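Probable zinc protease (Pseudomonas aeruginosa, PDB 4NNZ) probably acts as one subunit of a heterodimeric zinc-dependent metallopeptidase of the M16 (insulinase) family. Local coordinates at residues R234-I248 and T411-V423. Residues are numbered along the deposited sequence; the frame is centred on the assembly and turned at random.
Sequences RRLKLYVRTQLPNLI and TPSRLTLAQVLPV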
loop_
_atom_site.group_PDB
_atom_site.type_symbol
_atom_site.label_atom_id
_atom_site.label_comp_id
_atom_site.label_asym_id
_atom_site.label_seq_id
_atom_site.Cartn_x
_atom_site.Cartn_y
_atom_site.Cartn_z
ATOM N N ARG A 234 -5.786 -9.607 -11.873
ATOM C CA ARG A 234 -4.411 -9.808 -11.475
ATOM C C ARG A 234 -4.151 -11.275 -11.329
ATOM O O ARG A 234 -4.824 -11.911 -10.620
ATOM C CB ARG A 234 -4.126 -9.161 -10.126
ATOM C CG ARG A 234 -4.404 -7.690 -10.010
ATOM C CD ARG A 234 -5.865 -7.432 -9.845
ATOM N NE ARG A 234 -6.178 -7.150 -8.479
ATOM C CZ ARG A 234 -7.390 -7.119 -7.997
ATOM N NH1 ARG A 234 -8.418 -7.343 -8.760
ATOM N NH2 ARG A 234 -7.560 -6.829 -6.756
ATOM N N ARG A 235 -3.148 -11.791 -11.999
ATOM C CA ARG A 235 -2.764 -13.165 -11.861
ATOM C C ARG A 235 -1.357 -13.272 -11.302
ATOM O O ARG A 235 -0.492 -12.622 -11.769
ATOM C CB ARG A 235 -2.880 -13.846 -13.208
ATOM C CG ARG A 235 -4.179 -13.526 -13.881
ATOM C CD ARG A 235 -4.358 -14.211 -15.199
ATOM N NE ARG A 235 -4.173 -15.622 -15.066
ATOM C CZ ARG A 235 -5.140 -16.498 -14.915
ATOM N NH1 ARG A 235 -6.399 -16.125 -14.894
ATOM N NH2 ARG A 235 -4.810 -17.752 -14.779
ATOM N N LEU A 236 -1.151 -14.098 -10.280
ATOM C CA LEU A 236 0.156 -14.281 -9.645
ATOM C C LEU A 236 0.678 -15.672 -9.800
ATOM O O LEU A 236 -0.059 -16.589 -9.780
ATOM C CB LEU A 236 0.101 -14.019 -8.168
ATOM C CG LEU A 236 0.381 -12.631 -7.720
ATOM C CD1 LEU A 236 -0.811 -11.820 -8.118
ATOM C CD2 LEU A 236 0.535 -12.634 -6.230
ATOM N N LYS A 237 1.971 -15.802 -9.987
ATOM C CA LYS A 237 2.612 -17.081 -9.984
ATOM C C LYS A 237 3.728 -17.070 -8.993
ATOM O O LYS A 237 4.605 -16.284 -9.101
ATOM C CB LYS A 237 3.179 -17.369 -11.346
ATOM C CG LYS A 237 3.235 -18.841 -11.640
ATOM C CD LYS A 237 3.843 -19.120 -12.978
ATOM C CE LYS A 237 2.771 -19.137 -14.024
ATOM N NZ LYS A 237 3.003 -20.156 -15.078
ATOM N N LEU A 238 3.676 -17.942 -8.010
ATOM C CA LEU A 238 4.690 -18.012 -6.996
ATOM C C LEU A 238 5.239 -19.392 -6.833
ATOM O O LEU A 238 4.509 -20.321 -6.715
ATOM C CB LEU A 238 4.123 -17.603 -5.674
ATOM C CG LEU A 238 3.641 -16.195 -5.547
ATOM C CD1 LEU A 238 2.502 -16.144 -4.560
ATOM C CD2 LEU A 238 4.810 -15.367 -5.082
ATOM N N TYR A 239 6.545 -19.487 -6.773
ATOM C CA TYR A 239 7.192 -20.737 -6.541
ATOM C C TYR A 239 7.689 -20.788 -5.124
ATOM O O TYR A 239 8.412 -19.943 -4.682
ATOM C CB TYR A 239 8.343 -20.883 -7.494
ATOM C CG TYR A 239 7.913 -21.030 -8.911
ATOM C CD1 TYR A 239 7.568 -22.249 -9.409
ATOM C CD2 TYR A 239 7.849 -19.951 -9.737
ATOM C CE1 TYR A 239 7.178 -22.393 -10.692
ATOM C CE2 TYR A 239 7.458 -20.088 -11.023
ATOM C CZ TYR A 239 7.125 -21.317 -11.494
ATOM O OH TYR A 239 6.725 -21.459 -12.771
ATOM N N VAL A 240 7.267 -21.801 -4.408
ATOM C CA VAL A 240 7.539 -21.892 -3.006
ATOM C C VAL A 240 7.887 -23.290 -2.641
ATOM O O VAL A 240 7.747 -24.192 -3.414
ATOM C CB VAL A 240 6.350 -21.486 -2.184
ATOM C CG1 VAL A 240 6.239 -19.999 -2.180
ATOM C CG2 VAL A 240 5.109 -22.104 -2.742
ATOM N N ARG A 241 8.365 -23.446 -1.439
ATOM C CA ARG A 241 8.797 -24.715 -0.974
ATOM C C ARG A 241 7.599 -25.476 -0.485
ATOM O O ARG A 241 7.370 -25.592 0.669
ATOM C CB ARG A 241 9.789 -24.506 0.137
ATOM C CG ARG A 241 11.186 -24.838 -0.278
ATOM C CD ARG A 241 12.134 -23.670 -0.319
ATOM N NE ARG A 241 13.500 -24.177 -0.266
ATOM C CZ ARG A 241 14.425 -24.025 -1.213
ATOM N NH1 ARG A 241 14.169 -23.347 -2.319
ATOM N NH2 ARG A 241 15.626 -24.548 -1.038
ATOM N N THR A 242 6.808 -25.963 -1.407
ATOM C CA THR A 242 5.614 -26.666 -1.055
ATOM C C THR A 242 5.627 -27.933 -1.871
ATOM O O THR A 242 6.362 -28.023 -2.810
ATOM C CB THR A 242 4.360 -25.841 -1.362
ATOM O OG1 THR A 242 3.219 -26.693 -1.321
ATOM C CG2 THR A 242 4.439 -25.236 -2.719
ATOM N N GLN A 243 4.860 -28.928 -1.485
ATOM C CA GLN A 243 4.804 -30.124 -2.269
ATOM C C GLN A 243 3.598 -30.178 -3.127
ATOM O O GLN A 243 3.566 -30.893 -4.086
ATOM C CB GLN A 243 4.834 -31.338 -1.369
ATOM C CG GLN A 243 5.912 -32.312 -1.762
ATOM C CD GLN A 243 7.221 -31.622 -2.021
ATOM O OE1 GLN A 243 7.647 -31.447 -3.159
ATOM N NE2 GLN A 243 7.858 -31.209 -0.962
ATOM N N LEU A 244 2.589 -29.423 -2.768
ATOM C CA LEU A 244 1.354 -29.448 -3.515
ATOM C C LEU A 244 0.974 -28.143 -4.196
ATOM O O LEU A 244 0.784 -27.123 -3.576
ATOM C CB LEU A 244 0.229 -29.900 -2.603
ATOM C CG LEU A 244 0.153 -31.394 -2.329
ATOM C CD1 LEU A 244 -1.171 -31.745 -1.711
ATOM C CD2 LEU A 244 0.345 -32.185 -3.594
ATOM N N PRO A 245 0.779 -28.192 -5.484
ATOM C CA PRO A 245 0.329 -27.031 -6.233
ATOM C C PRO A 245 -1.058 -26.616 -5.825
ATOM O O PRO A 245 -1.852 -27.465 -5.569
ATOM C CB PRO A 245 0.286 -27.548 -7.644
ATOM C CG PRO A 245 1.305 -28.598 -7.673
ATOM C CD PRO A 245 1.304 -29.241 -6.343
ATOM N N ASN A 246 -1.348 -25.332 -5.760
ATOM C CA ASN A 246 -2.664 -24.902 -5.350
ATOM C C ASN A 246 -3.083 -23.544 -5.846
ATOM O O ASN A 246 -2.282 -22.754 -6.239
ATOM C CB ASN A 246 -2.827 -25.028 -3.849
ATOM C CG ASN A 246 -1.994 -24.047 -3.089
ATOM O OD1 ASN A 246 -0.796 -24.127 -3.088
ATOM N ND2 ASN A 246 -2.644 -23.106 -2.441
ATOM N N LEU A 247 -4.374 -23.306 -5.829
ATOM C CA LEU A 247 -4.960 -22.167 -6.455
ATOM C C LEU A 247 -5.655 -21.318 -5.453
ATOM O O LEU A 247 -6.353 -21.809 -4.629
ATOM C CB LEU A 247 -5.965 -22.618 -7.493
ATOM C CG LEU A 247 -6.423 -21.555 -8.469
ATOM C CD1 LEU A 247 -5.288 -21.112 -9.340
ATOM C CD2 LEU A 247 -7.525 -22.093 -9.316
ATOM N N ILE A 248 -5.448 -20.023 -5.533
ATOM C CA ILE A 248 -6.157 -19.100 -4.707
ATOM C C ILE A 248 -6.863 -18.117 -5.596
ATOM O O ILE A 248 -6.265 -17.531 -6.412
ATOM C CB ILE A 248 -5.179 -18.339 -3.822
ATOM C CG1 ILE A 248 -4.141 -19.282 -3.256
ATOM C CG2 ILE A 248 -5.903 -17.585 -2.732
ATOM C CD1 ILE A 248 -3.357 -18.717 -2.110
ATOM N N THR A 411 -16.727 -11.371 -11.261
ATOM C CA THR A 411 -16.296 -10.914 -12.535
ATOM C C THR A 411 -14.797 -10.924 -12.571
ATOM O O THR A 411 -14.176 -10.764 -11.565
ATOM C CB THR A 411 -16.773 -9.495 -12.761
ATOM O OG1 THR A 411 -16.045 -8.615 -11.931
ATOM C CG2 THR A 411 -18.182 -9.372 -12.413
ATOM N N PRO A 412 -14.199 -11.083 -13.723
ATOM C CA PRO A 412 -12.754 -11.124 -13.798
ATOM C C PRO A 412 -12.150 -9.821 -13.406
ATOM O O PRO A 412 -11.042 -9.795 -13.007
ATOM C CB PRO A 412 -12.494 -11.419 -15.244
ATOM C CG PRO A 412 -13.641 -12.209 -15.654
ATOM C CD PRO A 412 -14.804 -11.730 -14.880
ATOM N N SER A 413 -12.892 -8.751 -13.506
ATOM C CA SER A 413 -12.403 -7.450 -13.129
ATOM C C SER A 413 -12.172 -7.325 -11.659
ATOM O O SER A 413 -11.558 -6.416 -11.239
ATOM C CB SER A 413 -13.315 -6.350 -13.610
ATOM O OG SER A 413 -14.618 -6.548 -13.183
ATOM N N ARG A 414 -12.705 -8.236 -10.887
ATOM C CA ARG A 414 -12.591 -8.161 -9.464
ATOM C C ARG A 414 -11.689 -9.222 -8.905
ATOM O O ARG A 414 -11.586 -9.363 -7.744
ATOM C CB ARG A 414 -13.960 -8.276 -8.842
ATOM C CG ARG A 414 -14.856 -7.125 -9.153
ATOM C CD ARG A 414 -16.295 -7.469 -8.933
ATOM N NE ARG A 414 -17.089 -6.276 -8.823
ATOM C CZ ARG A 414 -17.648 -5.649 -9.837
ATOM N NH1 ARG A 414 -17.523 -6.109 -11.037
ATOM N NH2 ARG A 414 -18.349 -4.573 -9.637
ATOM N N LEU A 415 -11.041 -9.951 -9.774
ATOM C CA LEU A 415 -10.321 -11.126 -9.418
ATOM C C LEU A 415 -8.827 -10.960 -9.254
ATOM O O LEU A 415 -8.190 -10.383 -10.079
ATOM C CB LEU A 415 -10.574 -12.180 -10.471
ATOM C CG LEU A 415 -9.704 -13.411 -10.440
ATOM C CD1 LEU A 415 -10.131 -14.297 -9.306
ATOM C CD2 LEU A 415 -9.815 -14.147 -11.733
ATOM N N THR A 416 -8.300 -11.483 -8.159
ATOM C CA THR A 416 -6.901 -11.766 -7.979
ATOM C C THR A 416 -6.776 -13.262 -7.871
ATOM O O THR A 416 -7.364 -13.868 -7.042
ATOM C CB THR A 416 -6.359 -11.186 -6.683
ATOM O OG1 THR A 416 -6.821 -9.869 -6.511
ATOM C CG2 THR A 416 -4.912 -11.143 -6.702
ATOM N N LEU A 417 -6.007 -13.845 -8.752
ATOM C CA LEU A 417 -5.792 -15.260 -8.765
ATOM C C LEU A 417 -4.321 -15.562 -8.635
ATOM O O LEU A 417 -3.533 -14.985 -9.305
ATOM C CB LEU A 417 -6.325 -15.849 -10.055
ATOM C CG LEU A 417 -5.986 -17.288 -10.340
ATOM C CD1 LEU A 417 -7.032 -17.920 -11.192
ATOM C CD2 LEU A 417 -4.640 -17.413 -10.979
ATOM N N ALA A 418 -3.959 -16.474 -7.756
ATOM C CA ALA A 418 -2.575 -16.847 -7.603
ATOM C C ALA A 418 -2.297 -18.328 -7.693
ATOM O O ALA A 418 -2.958 -19.081 -7.080
ATOM C CB ALA A 418 -2.048 -16.314 -6.308
ATOM N N GLN A 419 -1.276 -18.722 -8.431
ATOM C CA GLN A 419 -0.859 -20.099 -8.494
ATOM C C GLN A 419 0.322 -20.273 -7.594
ATOM O O GLN A 419 1.285 -19.579 -7.714
ATOM C CB GLN A 419 -0.489 -20.490 -9.917
ATOM C CG GLN A 419 -1.542 -20.110 -10.931
ATOM C CD GLN A 419 -1.445 -20.804 -12.266
ATOM O OE1 GLN A 419 -0.392 -21.088 -12.772
ATOM N NE2 GLN A 419 -2.573 -21.040 -12.856
ATOM N N VAL A 420 0.224 -21.191 -6.664
ATOM C CA VAL A 420 1.327 -21.437 -5.804
ATOM C C VAL A 420 1.942 -22.732 -6.203
ATOM O O VAL A 420 1.333 -23.744 -6.113
ATOM C CB VAL A 420 0.883 -21.532 -4.364
ATOM C CG1 VAL A 420 2.072 -21.569 -3.456
ATOM C CG2 VAL A 420 -0.016 -20.386 -4.015
ATOM N N LEU A 421 3.157 -22.675 -6.675
ATOM C CA LEU A 421 3.750 -23.830 -7.250
ATOM C C LEU A 421 4.960 -24.312 -6.549
ATOM O O LEU A 421 5.695 -23.567 -5.986
ATOM C CB LEU A 421 4.082 -23.586 -8.700
ATOM C CG LEU A 421 2.877 -23.402 -9.580
ATOM C CD1 LEU A 421 3.339 -22.910 -10.915
ATOM C CD2 LEU A 421 2.156 -24.697 -9.746
ATOM N N PRO A 422 5.196 -25.600 -6.644
ATOM C CA PRO A 422 6.364 -26.205 -6.041
ATOM C C PRO A 422 7.586 -25.925 -6.818
ATOM O O PRO A 422 7.541 -25.987 -8.000
ATOM C CB PRO A 422 6.071 -27.685 -6.131
ATOM C CG PRO A 422 4.922 -27.824 -7.016
ATOM C CD PRO A 422 4.147 -26.588 -6.871
ATOM N N VAL A 423 8.676 -25.636 -6.149
ATOM C CA VAL A 423 9.938 -25.512 -6.818
ATOM C C VAL A 423 10.883 -26.660 -6.483
ATOM O O VAL A 423 10.528 -27.830 -6.548
ATOM C CB VAL A 423 10.617 -24.191 -6.483
ATOM C CG1 VAL A 423 10.870 -24.068 -5.013
ATOM C CG2 VAL A 423 11.920 -24.103 -7.218
#
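R234 bonds through its backbone N to L415 O (3.1 Å) and through its O to the amide of L417, while bends at chi2 and chi3 fold its guanidinium back across T416, whose OG1 lies over one face, 3.1 Å from R234 NH2. NH1 bonds to G232 O and NH2 to N252 OD1. On the other side of the sheet from R234, R235 runs alongside L417, L417 CD2 lying over the R235 guanidinium plane, 3.8 Å from R235 NH2; a salt bridge to E329 holds the arginine's far end. L236 and A418 meet CB to CB at 3.7 Å beside helix 140-152. K237 and Q419 lie side by side, pointing the same way, and Y239, its CG anti to the carbonyl carbon (chi1 -68°), lays CD1 and CE1 along L421, P422 O lying at the ring edge. Strand 415-422, from the chain's C-terminal end, is inserted between strands 233-240, parallel to it, and 246-253, antiparallel, in the mixed sheet of the C-terminal half; R234 to K237 pair with a strand of the second subunit, carrying the sheet across the interface. Past V240 an inverse gamma turn at R241 and an ST turn at T242 reverse the chain, and P245 CG packs on P422 CD (3.6 Å), the side chains crossing at about a right angle. N246 exchanges two backbone bonds with V420, and N246 OD1 lies 3.3 Å from V420 CB. I248 repeats the paired bonds with A418, I248 CD1 reaching V420 CG2 (4.2 Å).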